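Local coordinates for protein UDP-glucose 6-dehydrogenase (Pyrobaculum islandicum, PDB 3VTF) that probably oxidises UDP-alpha-D-glucose to UDP-alpha-D-glucuronate, spending two molecules of NAD(+), and binds UDP-glucose in a dedicated pocket, at residues A[96-101]-A[136-141]; A[422-427]-A[439-444]. All blocks are in the same frame, centred on the assembly; numbering follows the deposited sequence.

In the fold
The chain is built from two alpha/beta domains, and each contact joins two neighbouring parallel strands in one of them. Contact 1 pairs strands 100-103 and 139-142 in the middle of the NAD-binding domain's sheet, whereas contact 2 pairs strand 422-425 with 437-440, the outermost strand on its side of the UDP-binding domain's sheet. They lie on opposite sides of the chain's centre, about 52 Å apart between centres, and do not touch. UDP-glucose is bound close to contact 2, where the side chain of Arg427 comes within about 3 Å of it, nearest atoms. Contact 1 is more remote: the side chain of Thr101 is about 12 Å from that of Asp51, a residue predicted to bind NAD(+).

Contact 1 of 2, residues A[96-101]-A[136-141]; sequences AATDAT and RWHLVV
Residues 99-101 and 139-141 run parallel, joined by three backbone hydrogen bonds: Leu139 N to Asp99 O, Thr101 N to Leu139 O and Val141 N to Thr101 O, the last 2.8 Å long. On one face, Ala100 CB meets Leu139 CB at 3.8 Å, the two CA atoms being 4.3 Å apart; the small alanine suits a buried place between Leu139 and Phe204 of helix 199-208. The imidazole of His138 lies against the loop that leads into strand 100-103: Asp99 O sits 3.3 Å above one ring face, toward the rim, while Thr98 O lies at the ring edge, 3.2 Å from CD2. With CG turned anti to the backbone N (chi1 -155°), the ring reaches these two carbonyls. Ahead of the strands, a water gives a hydrogen bond to Asp99 OD1, 2.9 Å away, and Lys134 forms a salt bridge with the same oxygen. Thr98 and Thr101 direct their hydroxyls to Ser25 of strand 23-27. The pair belongs to a beta-alpha-beta unit whose connecting helix, 118-134, packs on Thr101, His138 and Val140, while helix 199-208 covers Ala100 and Leu139; strands 23-27 and 169-172 flank the pair in the Rossmann-type sheet.

Contact 2 of 2, residues A[422-427]-A[439-444]; sequences VVVDGR and EGVAWA
Val424 and Asp425 pair in parallel with Glu439 and Gly440, and the backbone bonds continue one residue past the strands. Glu439 N gives a nearly straight bond to Val423 O (2.8 Å, 172°), Asp425 N bonds to Glu439 O, and Val441 N reaches Asp425 O.

Packing is tightest where the strands end. Asp425 O, while accepting the bond from Val441 N, lies obliquely to the indole of Trp443, 3.1 Å from CZ2. Val441 directs CG2 over the turn, 3.4 Å from Gly426 CA and 3.7 Å from Val424 CG1, so that the two branched valines pack against each other. Trp443 folds back against its own segment, with Gly440 CA 3.3 Å above one ring face, a place where a beta carbon would collide with the indole. CG of Trp443 stands between its backbone N and carbonyl carbon (chi1 47°), which brings the six-membered ring to Asp425. There the carboxylate meets the ring edge almost perpendicularly, with CG 3.7 Å from CZ2. Asp425 OD1 also accepts a bond from Arg427 N, forming an Asx turn, while Tyr438 OH bonds to both Asp425 OD2 and Trp443 NE1. The aspartate thus helps fix the backbone leading into Arg427, a residue of the UDP-glucose pocket.

At the Glu439 end the side chains meet more loosely. On the face shared with Val424, Glu439 CB lies 4.1 Å from Val424 CG2, but the chain bends at chi2 (-76°) and takes the carboxylate of this partly exposed residue away, to salt bridges with Arg327 and Lys250.

Strand 403-406 flanks strand 422-425 on the side away from 437-440, and its Ile405 and Ile406 pack on Val424 and Asp425. Helix 304-328 lies against Val422, Val441 and Ala442, joining this edge of the sheet to that long helix.

Contact 1 of 2, residues A[96-101]-A[136-141]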
loop_
_atom_site.group_PDB
_atom_site.type_symbol
_atom_site.label_atom_id
_atom_site.label_comp_id
_atom_site.label_asym_id
_atom_site.label_seq_id
_atom_site.Cartn_x
_atom_site.Cartn_y
_atom_site.Cartn_z
ATOM N N ALA A 96 37.214 19.633 5.715
ATOM C CA ALA A 96 37.859 20.652 6.606
ATOM C C ALA A 96 37.461 22.041 6.186
ATOM O O ALA A 96 37.464 22.957 6.997
ATOM C CB ALA A 96 39.382 20.503 6.627
ATOM N N ALA A 97 37.006 22.189 4.939
ATOM C CA ALA A 97 36.685 23.492 4.411
ATOM C C ALA A 97 35.168 23.845 4.662
ATOM O O ALA A 97 34.701 24.946 4.350
ATOM C CB ALA A 97 37.067 23.550 2.890
ATOM N N THR A 98 34.414 22.951 5.289
ATOM C CA THR A 98 32.976 23.183 5.450
ATOM C C THR A 98 32.517 22.969 6.917
ATOM O O THR A 98 33.325 22.678 7.756
ATOM C CB THR A 98 32.187 22.249 4.473
ATOM O OG1 THR A 98 32.552 20.905 4.734
ATOM C CG2 THR A 98 32.559 22.524 2.937
ATOM N N ASP A 99 31.214 23.084 7.203
ATOM C CA ASP A 99 30.707 22.877 8.550
ATOM C C ASP A 99 29.784 21.673 8.670
ATOM O O ASP A 99 29.535 21.201 9.770
ATOM C CB ASP A 99 29.961 24.072 8.984
ATOM C CG ASP A 99 30.912 25.259 9.252
ATOM O OD1 ASP A 99 32.013 25.010 9.780
ATOM O OD2 ASP A 99 30.519 26.374 8.923
ATOM N N ALA A 100 29.281 21.165 7.532
ATOM C CA ALA A 100 28.554 19.886 7.559
ATOM C C ALA A 100 28.841 19.093 6.305
ATOM O O ALA A 100 29.086 19.683 5.225
ATOM C CB ALA A 100 27.036 20.215 7.635
ATOM N N THR A 101 28.915 17.755 6.429
ATOM C CA THR A 101 29.276 16.902 5.270
ATOM C C THR A 101 28.100 15.919 5.071
ATOM O O THR A 101 27.695 15.229 6.034
ATOM C CB THR A 101 30.527 16.065 5.571
ATOM O OG1 THR A 101 31.623 16.981 5.710
ATOM C CG2 THR A 101 30.865 15.019 4.399
ATOM N N ARG A 136 37.217 22.237 14.862
ATOM C CA ARG A 136 36.008 22.717 15.571
ATOM C C ARG A 136 34.767 21.939 15.144
ATOM O O ARG A 136 34.864 21.126 14.276
ATOM C CB ARG A 136 35.816 24.244 15.512
ATOM C CG ARG A 136 35.691 24.800 14.130
ATOM C CD ARG A 136 36.207 26.254 13.971
ATOM N NE ARG A 136 35.854 26.631 12.580
ATOM C CZ ARG A 136 36.672 26.564 11.531
ATOM N NH1 ARG A 136 37.966 26.264 11.649
ATOM N NH2 ARG A 136 36.215 26.864 10.356
ATOM N N TRP A 137 33.659 22.200 15.792
ATOM C CA TRP A 137 32.450 21.392 15.631
ATOM C C TRP A 137 32.088 21.299 14.171
ATOM O O TRP A 137 32.323 22.257 13.375
ATOM C CB TRP A 137 31.338 22.083 16.346
ATOM C CG TRP A 137 29.994 21.397 16.183
ATOM C CD1 TRP A 137 29.470 20.393 16.997
ATOM C CD2 TRP A 137 28.929 21.697 15.198
ATOM N NE1 TRP A 137 28.230 20.040 16.587
ATOM C CE2 TRP A 137 27.833 20.776 15.508
ATOM C CE3 TRP A 137 28.812 22.551 14.077
ATOM C CZ2 TRP A 137 26.651 20.761 14.778
ATOM C CZ3 TRP A 137 27.592 22.543 13.344
ATOM C CH2 TRP A 137 26.526 21.668 13.700
ATOM N N HIS A 138 31.544 20.143 13.816
ATOM C CA HIS A 138 31.103 19.835 12.451
ATOM C C HIS A 138 29.858 18.954 12.547
ATOM O O HIS A 138 29.676 18.237 13.532
ATOM C CB HIS A 138 32.142 18.943 11.799
ATOM C CG HIS A 138 32.160 19.035 10.264
ATOM N ND1 HIS A 138 31.624 18.056 9.480
ATOM C CD2 HIS A 138 32.662 20.004 9.395
ATOM C CE1 HIS A 138 31.760 18.387 8.181
ATOM N NE2 HIS A 138 32.396 19.572 8.129
ATOM N N LEU A 139 29.008 18.978 11.497
ATOM C CA LEU A 139 27.867 18.076 11.438
ATOM C C LEU A 139 28.058 16.990 10.405
ATOM O O LEU A 139 28.358 17.262 9.246
ATOM C CB LEU A 139 26.581 18.886 11.136
ATOM C CG LEU A 139 25.271 18.097 10.899
ATOM C CD1 LEU A 139 24.827 17.309 12.141
ATOM C CD2 LEU A 139 24.176 19.084 10.516
ATOM N N VAL A 140 27.845 15.743 10.789
ATOM C CA VAL A 140 27.998 14.648 9.824
ATOM C C VAL A 140 26.558 14.191 9.444
ATOM O O VAL A 140 25.757 13.785 10.329
ATOM C CB VAL A 140 28.668 13.460 10.538
ATOM C CG1 VAL A 140 28.881 12.326 9.545
ATOM C CG2 VAL A 140 30.026 13.957 11.115
ATOM N N VAL A 141 26.219 14.268 8.163
ATOM C CA VAL A 141 24.826 13.940 7.790
ATOM C C VAL A 141 24.844 12.728 6.868
ATOM O O VAL A 141 25.570 12.722 5.819
ATOM C CB VAL A 141 24.183 15.170 7.036
ATOM C CG1 VAL A 141 22.667 14.877 6.661
ATOM C CG2 VAL A 141 24.295 16.473 7.863
HETATM O O HOH W 1 33.567 26.348 11.824
#

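Contact 2 of 2, residues A[422-427]-A[439-444]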
loop_
_atom_site.group_PDB
_atom_site.type_symbol
_atom_site.label_atom_id
_atom_site.label_comp_id
_atom_site.label_asym_id
_atom_site.label_seq_id
_atom_site.Cartn_x
_atom_site.Cartn_y
_atom_site.Cartn_z
ATOM N N VAL A 422 4.384 -11.860 -32.093
ATOM C CA VAL A 422 4.037 -12.471 -30.807
ATOM C C VAL A 422 4.677 -11.569 -29.735
ATOM O O VAL A 422 5.882 -11.390 -29.749
ATOM C CB VAL A 422 4.616 -13.885 -30.700
ATOM C CG1 VAL A 422 4.281 -14.447 -29.292
ATOM C CG2 VAL A 422 4.008 -14.745 -31.849
ATOM N N VAL A 423 3.856 -10.946 -28.876
ATOM C CA VAL A 423 4.360 -9.957 -27.974
ATOM C C VAL A 423 3.956 -10.417 -26.576
ATOM O O VAL A 423 2.761 -10.668 -26.306
ATOM C CB VAL A 423 3.710 -8.598 -28.225
ATOM C CG1 VAL A 423 4.109 -7.537 -27.186
ATOM C CG2 VAL A 423 4.017 -8.110 -29.637
ATOM N N VAL A 424 4.945 -10.419 -25.684
ATOM C CA VAL A 424 4.706 -10.589 -24.218
ATOM C C VAL A 424 4.982 -9.185 -23.688
ATOM O O VAL A 424 6.129 -8.694 -23.776
ATOM C CB VAL A 424 5.657 -11.644 -23.632
ATOM C CG1 VAL A 424 5.632 -11.604 -22.114
ATOM C CG2 VAL A 424 5.266 -13.066 -24.129
ATOM N N ASP A 425 3.931 -8.520 -23.238
ATOM C CA ASP A 425 4.030 -7.122 -22.834
ATOM C C ASP A 425 4.321 -7.025 -21.330
ATOM O O ASP A 425 3.461 -7.419 -20.451
ATOM C CB ASP A 425 2.685 -6.455 -23.098
ATOM C CG ASP A 425 2.694 -4.982 -22.828
ATOM O OD1 ASP A 425 3.724 -4.450 -22.371
ATOM O OD2 ASP A 425 1.652 -4.323 -23.061
ATOM N N GLY A 426 5.509 -6.518 -20.999
ATOM C CA GLY A 426 5.859 -6.472 -19.548
ATOM C C GLY A 426 5.594 -5.190 -18.890
ATOM O O GLY A 426 5.886 -5.063 -17.698
ATOM N N ARG A 427 5.172 -4.196 -19.672
ATOM C CA ARG A 427 4.965 -2.830 -19.197
ATOM C C ARG A 427 3.652 -2.105 -19.556
ATOM O O ARG A 427 3.539 -0.937 -19.260
ATOM C CB ARG A 427 6.147 -1.944 -19.584
ATOM C CG ARG A 427 7.468 -2.417 -19.038
ATOM C CD ARG A 427 7.552 -2.233 -17.534
ATOM N NE ARG A 427 8.839 -2.669 -17.026
ATOM C CZ ARG A 427 9.081 -2.976 -15.762
ATOM N NH1 ARG A 427 8.131 -2.911 -14.865
ATOM N NH2 ARG A 427 10.285 -3.361 -15.405
ATOM N N GLU A 439 0.338 -11.284 -25.037
ATOM C CA GLU A 439 0.257 -11.790 -23.688
ATOM C C GLU A 439 0.700 -10.667 -22.700
ATOM O O GLU A 439 1.842 -10.363 -22.653
ATOM C CB GLU A 439 1.209 -12.938 -23.567
ATOM C CG GLU A 439 0.781 -14.212 -24.274
ATOM C CD GLU A 439 -0.306 -14.974 -23.547
ATOM O OE1 GLU A 439 -0.716 -14.571 -22.412
ATOM O OE2 GLU A 439 -0.806 -15.958 -24.153
ATOM N N GLY A 440 -0.196 -10.158 -21.884
ATOM C CA GLY A 440 0.217 -9.264 -20.778
ATOM C C GLY A 440 0.921 -10.098 -19.710
ATOM O O GLY A 440 0.528 -11.244 -19.411
ATOM N N VAL A 441 1.976 -9.555 -19.132
ATOM C CA VAL A 441 2.735 -10.335 -18.149
ATOM C C VAL A 441 1.875 -10.501 -16.883
ATOM O O VAL A 441 2.022 -11.509 -16.196
ATOM C CB VAL A 441 4.102 -9.682 -17.770
ATOM C CG1 VAL A 441 4.827 -10.554 -16.771
ATOM C CG2 VAL A 441 4.994 -9.703 -19.012
ATOM N N ALA A 442 0.989 -9.526 -16.598
ATOM C CA ALA A 442 0.197 -9.548 -15.370
ATOM C C ALA A 442 -1.158 -8.954 -15.613
ATOM O O ALA A 442 -1.787 -8.239 -14.761
ATOM C CB ALA A 442 0.992 -8.737 -14.314
ATOM N N TRP A 443 -1.692 -9.198 -16.814
ATOM C CA TRP A 443 -3.072 -8.806 -17.084
ATOM C C TRP A 443 -3.449 -9.604 -18.336
ATOM O O TRP A 443 -2.577 -10.155 -19.044
ATOM C CB TRP A 443 -3.224 -7.290 -17.399
ATOM C CG TRP A 443 -2.203 -6.790 -18.417
ATOM C CD1 TRP A 443 -2.346 -6.688 -19.801
ATOM C CD2 TRP A 443 -0.816 -6.386 -18.164
ATOM N NE1 TRP A 443 -1.183 -6.203 -20.384
ATOM C CE2 TRP A 443 -0.231 -6.044 -19.467
ATOM C CE3 TRP A 443 -0.057 -6.209 -17.005
ATOM C CZ2 TRP A 443 1.070 -5.585 -19.600
ATOM C CZ3 TRP A 443 1.280 -5.808 -17.140
ATOM C CH2 TRP A 443 1.825 -5.453 -18.410
ATOM N N ALA A 444 -4.737 -9.620 -18.623
ATOM C CA ALA A 444 -5.201 -10.130 -19.946
ATOM C C ALA A 444 -5.291 -8.959 -20.892
ATOM O O ALA A 444 -5.510 -7.789 -20.470
ATOM C CB ALA A 444 -6.553 -10.769 -19.763
ATOM O OXT ALA A 444 -5.127 -9.132 -22.118
#